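Putative efflux transporter (Bacteroides eggerthii, PDB 4L8J) probably serves as the periplasmic adaptor (membrane-fusion) subunit of a bacterial efflux pump, as in other HlyD-family proteins. Local coordinates at residues G53-K58 with I230-P235; E89-L94 with E106-N111; R163-K168 with F226-Y231; A184-E189 with V217-D222. All blocks are in the same frame, centred on the assembly; numbering follows the deposited sequence. Where two conformers were deposited one is given.

Interaction 1 of 4, residues G53-K58 with I230-P235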
# COMPACT_ATOMS: atom_id res chain seq x y z
N GLY A 53 -13.97 50.29 -29.48
CA GLY A 53 -14.25 48.86 -29.48
C GLY A 53 -13.63 48.12 -30.65
O GLY A 53 -13.60 46.88 -30.65
N GLN A 54 -13.15 48.87 -31.66
CA GLN A 54 -12.52 48.30 -32.84
C GLN A 54 -11.19 47.65 -32.50
O GLN A 54 -10.40 48.19 -31.72
CB GLN A 54 -12.34 49.37 -33.93
CG GLN A 54 -11.72 48.86 -35.24
CD GLN A 54 -11.81 49.90 -36.32
OE1 GLN A 54 -12.50 50.92 -36.18
NE2 GLN A 54 -11.13 49.67 -37.44
N ARG A 55 -10.96 46.50 -33.11
CA ARG A 55 -9.72 45.75 -32.97
C ARG A 55 -8.83 46.13 -34.13
O ARG A 55 -9.25 46.06 -35.29
CB ARG A 55 -10.00 44.23 -32.91
CG ARG A 55 -10.84 43.83 -31.69
CD ARG A 55 -11.23 42.36 -31.67
NE ARG A 55 -12.21 42.09 -30.62
CZ ARG A 55 -13.53 42.16 -30.78
NH1 ARG A 55 -14.04 42.50 -31.96
NH2 ARG A 55 -14.34 41.90 -29.77
N VAL A 56 -7.64 46.63 -33.81
CA VAL A 56 -6.67 47.09 -34.80
C VAL A 56 -5.40 46.24 -34.70
O VAL A 56 -5.13 45.62 -33.68
CB VAL A 56 -6.37 48.61 -34.71
CG1 VAL A 56 -7.64 49.43 -34.89
CG2 VAL A 56 -5.65 48.99 -33.42
N LYS A 57 -4.64 46.24 -35.79
CA LYS A 57 -3.36 45.54 -35.93
C LYS A 57 -2.22 46.55 -35.90
O LYS A 57 -2.42 47.71 -36.26
CB LYS A 57 -3.34 44.77 -37.28
CG LYS A 57 -4.38 43.63 -37.40
CD LYS A 57 -4.06 42.37 -36.56
CE LYS A 57 -3.00 41.47 -37.17
NZ LYS A 57 -2.66 40.32 -36.30
N LYS A 58 -1.01 46.11 -35.51
CA LYS A 58 0.19 46.94 -35.51
C LYS A 58 0.36 47.53 -36.92
O LYS A 58 0.18 46.80 -37.91
CB LYS A 58 1.42 46.11 -35.09
CG LYS A 58 2.75 46.84 -35.24
CD LYS A 58 3.95 45.98 -34.89
CE LYS A 58 5.23 46.75 -35.09
NZ LYS A 58 6.37 46.09 -34.40
N ILE A 230 -15.45 36.19 -30.37
CA ILE A 230 -16.49 35.31 -29.81
C ILE A 230 -16.45 35.38 -28.28
O ILE A 230 -17.49 35.61 -27.65
CB ILE A 230 -16.34 33.84 -30.31
CG1 ILE A 230 -16.40 33.74 -31.84
CG2 ILE A 230 -17.38 32.90 -29.65
CD1 ILE A 230 -15.77 32.44 -32.43
N TYR A 231 -15.26 35.15 -27.67
CA TYR A 231 -15.09 35.17 -26.22
C TYR A 231 -14.52 36.51 -25.78
O TYR A 231 -13.30 36.70 -25.76
CB TYR A 231 -14.22 33.98 -25.75
CG TYR A 231 -14.72 32.65 -26.26
CD1 TYR A 231 -15.78 32.00 -25.64
CD2 TYR A 231 -14.13 32.04 -27.37
CE1 TYR A 231 -16.24 30.78 -26.10
CE2 TYR A 231 -14.59 30.81 -27.84
CZ TYR A 231 -15.64 30.18 -27.20
OH TYR A 231 -16.11 28.98 -27.66
N ASP A 232 -15.42 37.44 -25.44
CA ASP A 232 -15.09 38.81 -25.03
C ASP A 232 -14.78 38.83 -23.53
O ASP A 232 -15.66 39.06 -22.70
CB ASP A 232 -16.24 39.77 -25.40
CG ASP A 232 -15.88 41.23 -25.30
OD1 ASP A 232 -14.91 41.65 -25.99
OD2 ASP A 232 -16.57 41.97 -24.56
N VAL A 233 -13.52 38.56 -23.20
CA VAL A 233 -13.01 38.50 -21.83
C VAL A 233 -12.32 39.83 -21.53
O VAL A 233 -11.52 40.30 -22.34
CB VAL A 233 -12.08 37.27 -21.67
CG1 VAL A 233 -11.25 37.36 -20.40
CG2 VAL A 233 -12.88 35.97 -21.70
N LYS A 234 -12.63 40.42 -20.37
CA LYS A 234 -12.06 41.72 -19.97
C LYS A 234 -11.31 41.63 -18.63
O LYS A 234 -11.63 40.75 -17.83
CB LYS A 234 -13.20 42.77 -19.82
CG LYS A 234 -14.10 42.96 -21.03
CD LYS A 234 -15.39 43.66 -20.64
N PRO A 235 -10.39 42.58 -18.31
CA PRO A 235 -9.76 42.58 -16.98
C PRO A 235 -10.80 42.49 -15.86
O PRO A 235 -11.85 43.10 -15.97
CB PRO A 235 -9.05 43.93 -16.94
CG PRO A 235 -8.71 44.19 -18.34
CD PRO A 235 -9.90 43.72 -19.11

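Interaction 2 of 4, residues E89-L94 with E106-N111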
# COMPACT_ATOMS: atom_id res chain seq x y z
N GLU A 89 30.00 67.85 -53.09
CA GLU A 89 30.64 66.86 -53.98
C GLU A 89 31.56 67.55 -54.96
O GLU A 89 32.67 67.08 -55.20
CB GLU A 89 29.62 65.98 -54.71
CG GLU A 89 29.14 64.81 -53.85
CD GLU A 89 30.21 64.01 -53.12
OE1 GLU A 89 31.11 63.46 -53.79
OE2 GLU A 89 30.13 63.91 -51.88
N ARG A 90 31.12 68.71 -55.45
CA ARG A 90 31.86 69.60 -56.33
C ARG A 90 33.11 70.09 -55.62
O ARG A 90 34.20 70.02 -56.19
CB ARG A 90 30.98 70.80 -56.69
CG ARG A 90 30.85 71.08 -58.16
CD ARG A 90 29.81 72.16 -58.35
NE ARG A 90 28.50 71.61 -58.70
CZ ARG A 90 27.35 72.01 -58.17
NH1 ARG A 90 27.32 72.98 -57.26
NH2 ARG A 90 26.21 71.45 -58.55
N ASN A 91 32.96 70.58 -54.36
CA ASN A 91 34.07 71.10 -53.56
C ASN A 91 35.05 70.00 -53.17
O ASN A 91 36.24 70.30 -53.05
CB ASN A 91 33.58 71.89 -52.34
CG ASN A 91 32.91 73.18 -52.79
OD1 ASN A 91 32.92 73.49 -53.97
ND2 ASN A 91 32.30 73.94 -51.88
N LYS A 92 34.59 68.74 -53.04
CA LYS A 92 35.50 67.61 -52.76
C LYS A 92 36.47 67.46 -53.93
O LYS A 92 37.68 67.32 -53.73
CB LYS A 92 34.73 66.30 -52.52
CG LYS A 92 34.07 66.23 -51.18
CD LYS A 92 33.41 64.90 -50.93
CE LYS A 92 32.63 64.89 -49.63
NZ LYS A 92 31.83 63.65 -49.49
N ARG A 93 35.93 67.55 -55.17
CA ARG A 93 36.71 67.46 -56.40
C ARG A 93 37.65 68.64 -56.55
O ARG A 93 38.82 68.42 -56.89
CB ARG A 93 35.79 67.33 -57.62
CG ARG A 93 35.42 65.88 -57.92
CD ARG A 93 35.03 65.67 -59.39
NE ARG A 93 34.14 66.70 -59.91
CZ ARG A 93 32.82 66.74 -59.70
NH1 ARG A 93 32.23 65.81 -58.97
NH2 ARG A 93 32.10 67.73 -60.22
N LEU A 94 37.18 69.89 -56.26
CA LEU A 94 37.96 71.13 -56.30
C LEU A 94 39.09 71.15 -55.25
O LEU A 94 40.18 71.66 -55.53
CB LEU A 94 37.05 72.36 -56.05
CG LEU A 94 36.09 72.80 -57.15
CD1 LEU A 94 35.17 73.89 -56.64
CD2 LEU A 94 36.83 73.33 -58.35
N GLU A 106 35.18 73.70 -45.98
CA GLU A 106 34.67 73.49 -44.62
C GLU A 106 33.30 74.12 -44.43
O GLU A 106 32.42 73.49 -43.84
CB GLU A 106 35.63 74.08 -43.60
CG GLU A 106 35.18 73.81 -42.17
CD GLU A 106 36.17 74.32 -41.16
OE1 GLU A 106 37.10 75.04 -41.58
OE2 GLU A 106 36.06 73.95 -39.96
N ILE A 107 33.12 75.35 -44.93
CA ILE A 107 31.83 76.04 -44.90
C ILE A 107 30.81 75.15 -45.63
O ILE A 107 29.73 74.94 -45.10
CB ILE A 107 31.96 77.47 -45.53
CG1 ILE A 107 32.72 78.42 -44.56
CG2 ILE A 107 30.58 78.05 -45.90
CD1 ILE A 107 33.29 79.77 -45.22
N SER A 108 31.17 74.61 -46.80
CA SER A 108 30.23 73.77 -47.57
C SER A 108 29.93 72.45 -46.83
O SER A 108 28.79 71.99 -46.89
CB SER A 108 30.73 73.55 -49.00
OG SER A 108 31.78 72.60 -49.10
N VAL A 109 30.88 71.90 -46.05
CA VAL A 109 30.58 70.68 -45.26
C VAL A 109 29.60 71.01 -44.11
O VAL A 109 28.68 70.23 -43.82
CB VAL A 109 31.87 70.02 -44.70
CG1 VAL A 109 31.54 68.89 -43.74
CG2 VAL A 109 32.76 69.51 -45.83
N ALA A 110 29.84 72.14 -43.42
CA ALA A 110 29.00 72.59 -42.31
C ALA A 110 27.59 72.88 -42.83
O ALA A 110 26.62 72.44 -42.22
CB ALA A 110 29.61 73.82 -41.65
N ASN A 111 27.47 73.54 -43.99
CA ASN A 111 26.19 73.84 -44.64
C ASN A 111 25.43 72.57 -45.03
O ASN A 111 24.20 72.53 -44.92
CB ASN A 111 26.41 74.69 -45.89
CG ASN A 111 26.70 76.16 -45.63
OD1 ASN A 111 26.59 76.66 -44.50
ND2 ASN A 111 27.05 76.90 -46.69

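Interaction 3 of 4, residues R163-K168 with F226-Y231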
# COMPACT_ATOMS: atom_id res chain seq x y z
N ARG A 163 -2.40 41.36 -27.22
CA ARG A 163 -1.57 40.23 -27.64
C ARG A 163 -1.66 39.04 -26.66
O ARG A 163 -1.65 37.89 -27.09
CB ARG A 163 -0.09 40.65 -27.80
N LYS A 164 -1.75 39.34 -25.34
CA LYS A 164 -1.74 38.31 -24.31
C LYS A 164 -2.91 38.39 -23.35
O LYS A 164 -3.19 39.45 -22.78
CB LYS A 164 -0.44 38.39 -23.49
CG LYS A 164 0.81 38.03 -24.28
CD LYS A 164 2.07 38.29 -23.46
CE LYS A 164 3.32 38.04 -24.25
NZ LYS A 164 4.52 38.56 -23.53
N LEU A 165 -3.54 37.26 -23.10
CA LEU A 165 -4.58 37.27 -22.08
C LEU A 165 -3.99 36.60 -20.83
O LEU A 165 -3.84 35.38 -20.79
CB LEU A 165 -5.88 36.61 -22.53
CG LEU A 165 -7.03 37.07 -21.64
CD1 LEU A 165 -8.09 37.73 -22.41
CD2 LEU A 165 -7.47 36.02 -20.68
N ARG A 166 -3.61 37.42 -19.86
CA ARG A 166 -2.99 37.03 -18.60
C ARG A 166 -4.04 36.80 -17.53
O ARG A 166 -4.98 37.58 -17.38
CB ARG A 166 -2.00 38.08 -18.11
CG ARG A 166 -0.67 38.02 -18.76
CD ARG A 166 0.22 39.09 -18.17
NE ARG A 166 1.51 39.13 -18.86
CZ ARG A 166 1.76 39.83 -19.96
NH1 ARG A 166 0.81 40.57 -20.53
NH2 ARG A 166 2.97 39.79 -20.51
N ILE A 167 -3.84 35.72 -16.77
CA ILE A 167 -4.70 35.31 -15.67
C ILE A 167 -3.81 35.12 -14.47
O ILE A 167 -2.80 34.41 -14.56
CB ILE A 167 -5.48 34.02 -16.03
CG1 ILE A 167 -6.57 34.32 -17.09
CG2 ILE A 167 -6.08 33.32 -14.77
CD1 ILE A 167 -6.93 33.21 -17.90
N LYS A 168 -4.19 35.74 -13.34
CA LYS A 168 -3.46 35.62 -12.09
C LYS A 168 -4.29 34.82 -11.09
O LYS A 168 -5.51 34.91 -11.07
CB LYS A 168 -3.06 37.01 -11.54
CG LYS A 168 -2.47 37.06 -10.11
CD LYS A 168 -1.09 36.36 -9.91
N PHE A 226 -9.43 30.12 -28.82
CA PHE A 226 -9.68 31.36 -28.09
C PHE A 226 -9.74 32.54 -29.04
O PHE A 226 -8.74 33.22 -29.29
CB PHE A 226 -8.65 31.61 -26.96
CG PHE A 226 -9.09 32.73 -26.04
CD1 PHE A 226 -10.22 32.59 -25.24
CD2 PHE A 226 -8.38 33.92 -25.98
CE1 PHE A 226 -10.63 33.63 -24.40
CE2 PHE A 226 -8.78 34.95 -25.14
CZ PHE A 226 -9.92 34.80 -24.36
N ASP A 227 -10.94 32.75 -29.60
CA ASP A 227 -11.29 33.83 -30.52
C ASP A 227 -11.92 34.94 -29.68
O ASP A 227 -13.00 34.75 -29.11
CB ASP A 227 -12.26 33.28 -31.58
CG ASP A 227 -12.48 34.13 -32.82
OD1 ASP A 227 -12.24 35.36 -32.75
OD2 ASP A 227 -12.94 33.58 -33.84
N ARG A 228 -11.22 36.08 -29.56
CA ARG A 228 -11.67 37.20 -28.72
C ARG A 228 -12.87 37.96 -29.32
O ARG A 228 -13.52 38.73 -28.60
CB ARG A 228 -10.52 38.15 -28.41
CG ARG A 228 -9.45 37.48 -27.53
CD ARG A 228 -8.32 38.41 -27.17
NE ARG A 228 -8.69 39.31 -26.08
CZ ARG A 228 -7.84 39.83 -25.21
NH1 ARG A 228 -6.55 39.52 -25.28
NH2 ARG A 228 -8.26 40.64 -24.25
N THR A 229 -13.21 37.70 -30.60
CA THR A 229 -14.40 38.26 -31.25
C THR A 229 -15.63 37.49 -30.73
O THR A 229 -16.71 38.07 -30.65
CB THR A 229 -14.30 38.22 -32.79
OG1 THR A 229 -14.55 36.90 -33.25
CG2 THR A 229 -12.95 38.73 -33.31
N ILE A 230 -15.45 36.19 -30.37
CA ILE A 230 -16.49 35.31 -29.81
C ILE A 230 -16.45 35.38 -28.28
O ILE A 230 -17.49 35.61 -27.65
CB ILE A 230 -16.34 33.84 -30.31
CG1 ILE A 230 -16.40 33.74 -31.84
CG2 ILE A 230 -17.38 32.90 -29.65
CD1 ILE A 230 -15.77 32.44 -32.43
N TYR A 231 -15.26 35.15 -27.67
CA TYR A 231 -15.09 35.17 -26.22
C TYR A 231 -14.52 36.51 -25.78
O TYR A 231 -13.30 36.70 -25.76
CB TYR A 231 -14.22 33.98 -25.75
CG TYR A 231 -14.72 32.65 -26.26
CD1 TYR A 231 -15.78 32.00 -25.64
CD2 TYR A 231 -14.13 32.04 -27.37
CE1 TYR A 231 -16.24 30.78 -26.10
CE2 TYR A 231 -14.59 30.81 -27.84
CZ TYR A 231 -15.64 30.18 -27.20
OH TYR A 231 -16.11 28.98 -27.66
O HOH W 1 -5.79 41.13 -22.58

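Interaction 4 of 4, residues A184-E189 with V217-D222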
# COMPACT_ATOMS: atom_id res chain seq x y z
N ALA A 184 3.24 19.77 -16.05
CA ALA A 184 1.99 20.20 -15.40
C ALA A 184 1.20 21.04 -16.42
O ALA A 184 1.81 21.80 -17.18
CB ALA A 184 2.31 21.03 -14.15
N THR A 185 -0.12 20.85 -16.53
CA THR A 185 -0.93 21.61 -17.50
C THR A 185 -1.92 22.54 -16.79
O THR A 185 -2.27 22.30 -15.64
CB THR A 185 -1.67 20.66 -18.48
OG1 THR A 185 -2.62 19.89 -17.77
CG2 THR A 185 -0.71 19.75 -19.28
N PHE A 186 -2.37 23.58 -17.48
CA PHE A 186 -3.35 24.56 -17.00
C PHE A 186 -4.45 24.69 -18.01
O PHE A 186 -4.16 24.94 -19.19
CB PHE A 186 -2.72 25.96 -16.75
CG PHE A 186 -1.48 25.97 -15.89
CD1 PHE A 186 -0.23 25.72 -16.43
CD2 PHE A 186 -1.57 26.23 -14.52
CE1 PHE A 186 0.91 25.74 -15.62
CE2 PHE A 186 -0.43 26.27 -13.72
CZ PHE A 186 0.80 26.02 -14.27
N LYS A 187 -5.69 24.50 -17.57
CA LYS A 187 -6.88 24.63 -18.42
C LYS A 187 -7.81 25.64 -17.76
O LYS A 187 -8.09 25.53 -16.57
CB LYS A 187 -7.58 23.27 -18.64
CG LYS A 187 -6.70 22.16 -19.22
CD LYS A 187 -6.60 22.19 -20.74
CE LYS A 187 -5.67 21.12 -21.27
NZ LYS A 187 -4.25 21.58 -21.25
N VAL A 188 -8.22 26.66 -18.53
CA VAL A 188 -9.08 27.74 -18.05
C VAL A 188 -10.50 27.63 -18.55
O VAL A 188 -10.75 27.47 -19.74
CB VAL A 188 -8.49 29.13 -18.43
CG1 VAL A 188 -9.42 30.29 -18.01
CG2 VAL A 188 -7.11 29.30 -17.84
N GLU A 189 -11.42 27.83 -17.63
CA GLU A 189 -12.84 27.93 -17.92
C GLU A 189 -13.32 29.28 -17.35
O GLU A 189 -13.25 29.47 -16.14
CB GLU A 189 -13.61 26.73 -17.35
CG GLU A 189 -15.05 26.69 -17.86
CD GLU A 189 -15.95 25.66 -17.21
OE1 GLU A 189 -15.61 25.14 -16.12
OE2 GLU A 189 -17.03 25.38 -17.78
N VAL A 217 0.73 33.05 -9.27
CA VAL A 217 0.99 32.43 -10.57
C VAL A 217 0.37 33.30 -11.66
O VAL A 217 -0.76 33.73 -11.52
CB VAL A 217 0.43 30.98 -10.66
CG1 VAL A 217 0.80 30.33 -12.00
CG2 VAL A 217 0.90 30.09 -9.50
N THR A 218 1.07 33.46 -12.78
CA THR A 218 0.53 34.11 -13.97
C THR A 218 0.55 33.09 -15.10
O THR A 218 1.57 32.44 -15.33
CB THR A 218 1.26 35.42 -14.33
OG1 THR A 218 1.20 36.27 -13.19
CG2 THR A 218 0.58 36.15 -15.47
N ILE A 219 -0.58 32.95 -15.80
CA ILE A 219 -0.70 32.06 -16.93
C ILE A 219 -1.20 32.90 -18.12
O ILE A 219 -1.76 33.97 -17.91
CB ILE A 219 -1.58 30.81 -16.66
CG1 ILE A 219 -3.03 31.21 -16.26
CG2 ILE A 219 -0.93 29.88 -15.62
CD1 ILE A 219 -4.04 30.00 -16.24
N ILE A 220 -0.99 32.41 -19.36
CA ILE A 220 -1.44 33.08 -20.58
C ILE A 220 -2.23 32.08 -21.42
O ILE A 220 -1.83 30.92 -21.57
CB ILE A 220 -0.28 33.72 -21.38
CG1 ILE A 220 0.44 34.78 -20.54
CG2 ILE A 220 -0.77 34.35 -22.71
CD1 ILE A 220 1.82 35.09 -21.04
N ILE A 221 -3.38 32.52 -21.95
CA ILE A 221 -4.20 31.67 -22.83
C ILE A 221 -3.39 31.38 -24.10
O ILE A 221 -2.80 32.29 -24.71
CB ILE A 221 -5.57 32.33 -23.14
CG1 ILE A 221 -6.40 32.55 -21.83
CG2 ILE A 221 -6.36 31.51 -24.18
CD1 ILE A 221 -6.97 31.29 -21.17
N ASP A 222 -3.28 30.08 -24.41
CA ASP A 222 -2.52 29.56 -25.53
C ASP A 222 -3.35 28.47 -26.18
O ASP A 222 -3.15 27.28 -25.93
CB ASP A 222 -1.17 29.04 -25.03
CG ASP A 222 -0.17 28.74 -26.12
OD1 ASP A 222 -0.52 28.92 -27.31
OD2 ASP A 222 0.97 28.36 -25.79

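Interaction 1 of 4, residues G53-K58 with I230-P235
Arg55 and Asp232 form a long salt bridge at the protein surface. On the way to it, the chain passes Gly53, whose positive phi (95°) would press a side chain against the preceding carbonyl. Backbone bonds tie Gly53 and Gln54 to Ile139. The OE1 of Gln54 turns back to accept a bond from the backbone N of Val51. Arg55 then carries the whole contact. Its CG lies anti to the carbonyl carbon (chi1 -63°), and the chain runs extended to NE, which takes the guanidinium well clear of the backbone. NH2 of Arg55 stops 3.8 Å from OD1 of Asp232. The carboxylate meets the guanidinium at its edge, near its plane, but the two planes stand 89° apart. The flat paired arrangement of two parallel bonds is therefore absent, and the attraction is probably mostly electrostatic.

The 53-58 segment belongs to the barrel-sandwich (lipoyl-like) part of the protein, through edge strand 55-56. Asp232 lies in the loop before strand 238-246 of the six-stranded barrel. The contact thus spans two modules. Asp232 is the centre of an inverse gamma turn, closed by a weak bond from Val233 N to Tyr231 O. Its own N bonds to the hydroxyl of Tyr193. Beyond Arg55, buried Val56 packs on Ala133. Lys57 and Lys58 both reach Asp136, Lys57 through its NZ and Lys58 through its backbone N.

Interaction 2 of 4, residues E89-L94 with E106-N111
Asn91 donates a hydrogen bond from ND2 to OG of Ser108, at 3.1 Å. The bond is fairly straight, with an N-H...O angle of 160°. The hydroxyl lies close to the amide plane of Asn91, only 13° out of it, where an amide N-H points. The same amide nitrogen, ND2 of Asn91, sits 3.3 Å from CB of Ser108, so the serine meets it with both of its side-chain atoms. Asn91 and Ser108 also give the closest backbone approach, with CA of Asn91 7.6 Å from CA of Ser108.

In the next shell, the hydroxyl of Ser108 has a second partner in the backbone O of Tyr105, one turn earlier in its helix. Its chi1 of 76° puts OG between the backbone N and the carbonyl carbon, where it can serve both. Asn91 packs on Tyr105 and on Ile100 of the connecting loop. Lys92 touches Tyr105 as well, and its NZ makes a 2.9 Å salt bridge to OE2 of Glu89 along its own helix. The two segments come from helices 68-95 and 102-127, the arms of the long helical hairpin of this adaptor family. They meet near its turn, far from the beta domains.

Replacing Asn91 by an alanine is likely to leave OG of Ser108 without its donor from the facing helix and to open a gap beside Tyr105. Since the carbonyl of Tyr105 can only accept, the serine hydroxyl gives its proton there and takes one from the amide. A buried polar pair is thus joined without any net charge.

Interaction 3 of 4, residues R163-K168 with F226-Y231
Leu165 reaches across to Arg228 and Phe226 with one methyl branch. CB of Leu165 lies 4.1 Å from NH1 of Arg228. From there CG stands anti to the backbone N (chi1 -161°), which helps bring CD1 over one face of the Arg228 guanidinium, offset toward its rim. CD1 of Leu165 is 3.4 Å from NH2 and 3.5 Å from CZ of Arg228. CD1 of Leu165 also meets the ring of Phe226 at its edge, near the ring plane, 4.0 Å from CE2 of Phe226. Leu165 also packs on Ile221, Phe190 and Val233.

The guanidinium is brought here by a bend in the Arg228 chain at chi3 (79°). At its edge, in plane, water 1 accepts a bond from NH2 of Arg228 at 3.0 Å. That water donates to the backbone O of Lys164 at 3.1 Å. Arg228 stands in a compact turn, in which Tyr231 N bonds to O of Asp227 and the hydroxyl of Thr229 donates to OD1 of Asp227. This turn belongs to the loop between barrel strands 215-221 and 238-246. It packs on Leu165 and, through water 1, meets Lys164.

With an alanine in place of Arg228, water 1 would probably lose the donor NH2 and CD1 of Leu165 the flat group it rests on. The guanidinium divides its work: its face packs on a methyl, while its polar edge keeps a hydrogen bond.

Interaction 4 of 4, residues A184-E189 with V217-D222
Phe186 receives a CH-pi contact from Ile219. The methyl CG2 of Ile219 stands over one face of the ring, 4.0 Å from the ring centroid of Phe186 and 15° off its normal. It is displaced toward the rim, so CG2 of Ile219 has its nearest ring atom in CD2 of Phe186, at 3.9 Å. The torsions of Ile219 divide its branches. CG1 takes the crowded position between the backbone N and the carbonyl carbon (chi1 60°). CG2 is left to face the phenyl ring, and the ethyl arm is sent to Val188.

No hydrogen bond joins the two segments. Their strands are not neighbours: strand 198-205 lies between them in the six-stranded antiparallel barrel, and they pack across its interior. The strand segments pass 8.7 Å apart at an angle of 68°. The pairs Phe186 with Ile219 and Val188 with Ile221 approach most closely by CA atoms, with a CA-CA distance of 7.9 Å for the second.

The other contacts are purely aliphatic. CD1 of Ile219 packs tightly on CG2 of Val188, at 3.5 Å. Ile221 comes from another direction, its side chain crossing that of Val188 at about a right angle, with CD1 of Ile221 3.8 Å from CB of Val188. Val188 thus meets the end of each isoleucine. Further hydrophobic side chains join this core. Ile167 of strand 166-171 touches both Val188 and Ile219. Ile241 meets Ile219, and Leu243 meets Phe186, both from strand 238-246.

Interactions 1, 3 and 4 cluster at and beside the six-stranded barrel, while interaction 2 lies far out on the helical hairpin, its centre about 56 to 64 Å from theirs. The centres of interactions 1 and 3 are about 8 Å apart, and their second segments overlap at Ile230 and Tyr231 of one loop. Interactions 3 and 4 are about 11 Å apart by centres and meet through neighbouring strands 166-171 and 215-221. Along the chain, interaction 1 brackets interactions 2 and 4. Interaction 2 closes before interaction 3 opens, and interaction 3 spans interaction 4. The loop before strand 238-246 thus touches both the barrel and, through one long salt bridge, the barrel-sandwich module. The elongated shape is consistent with an adaptor.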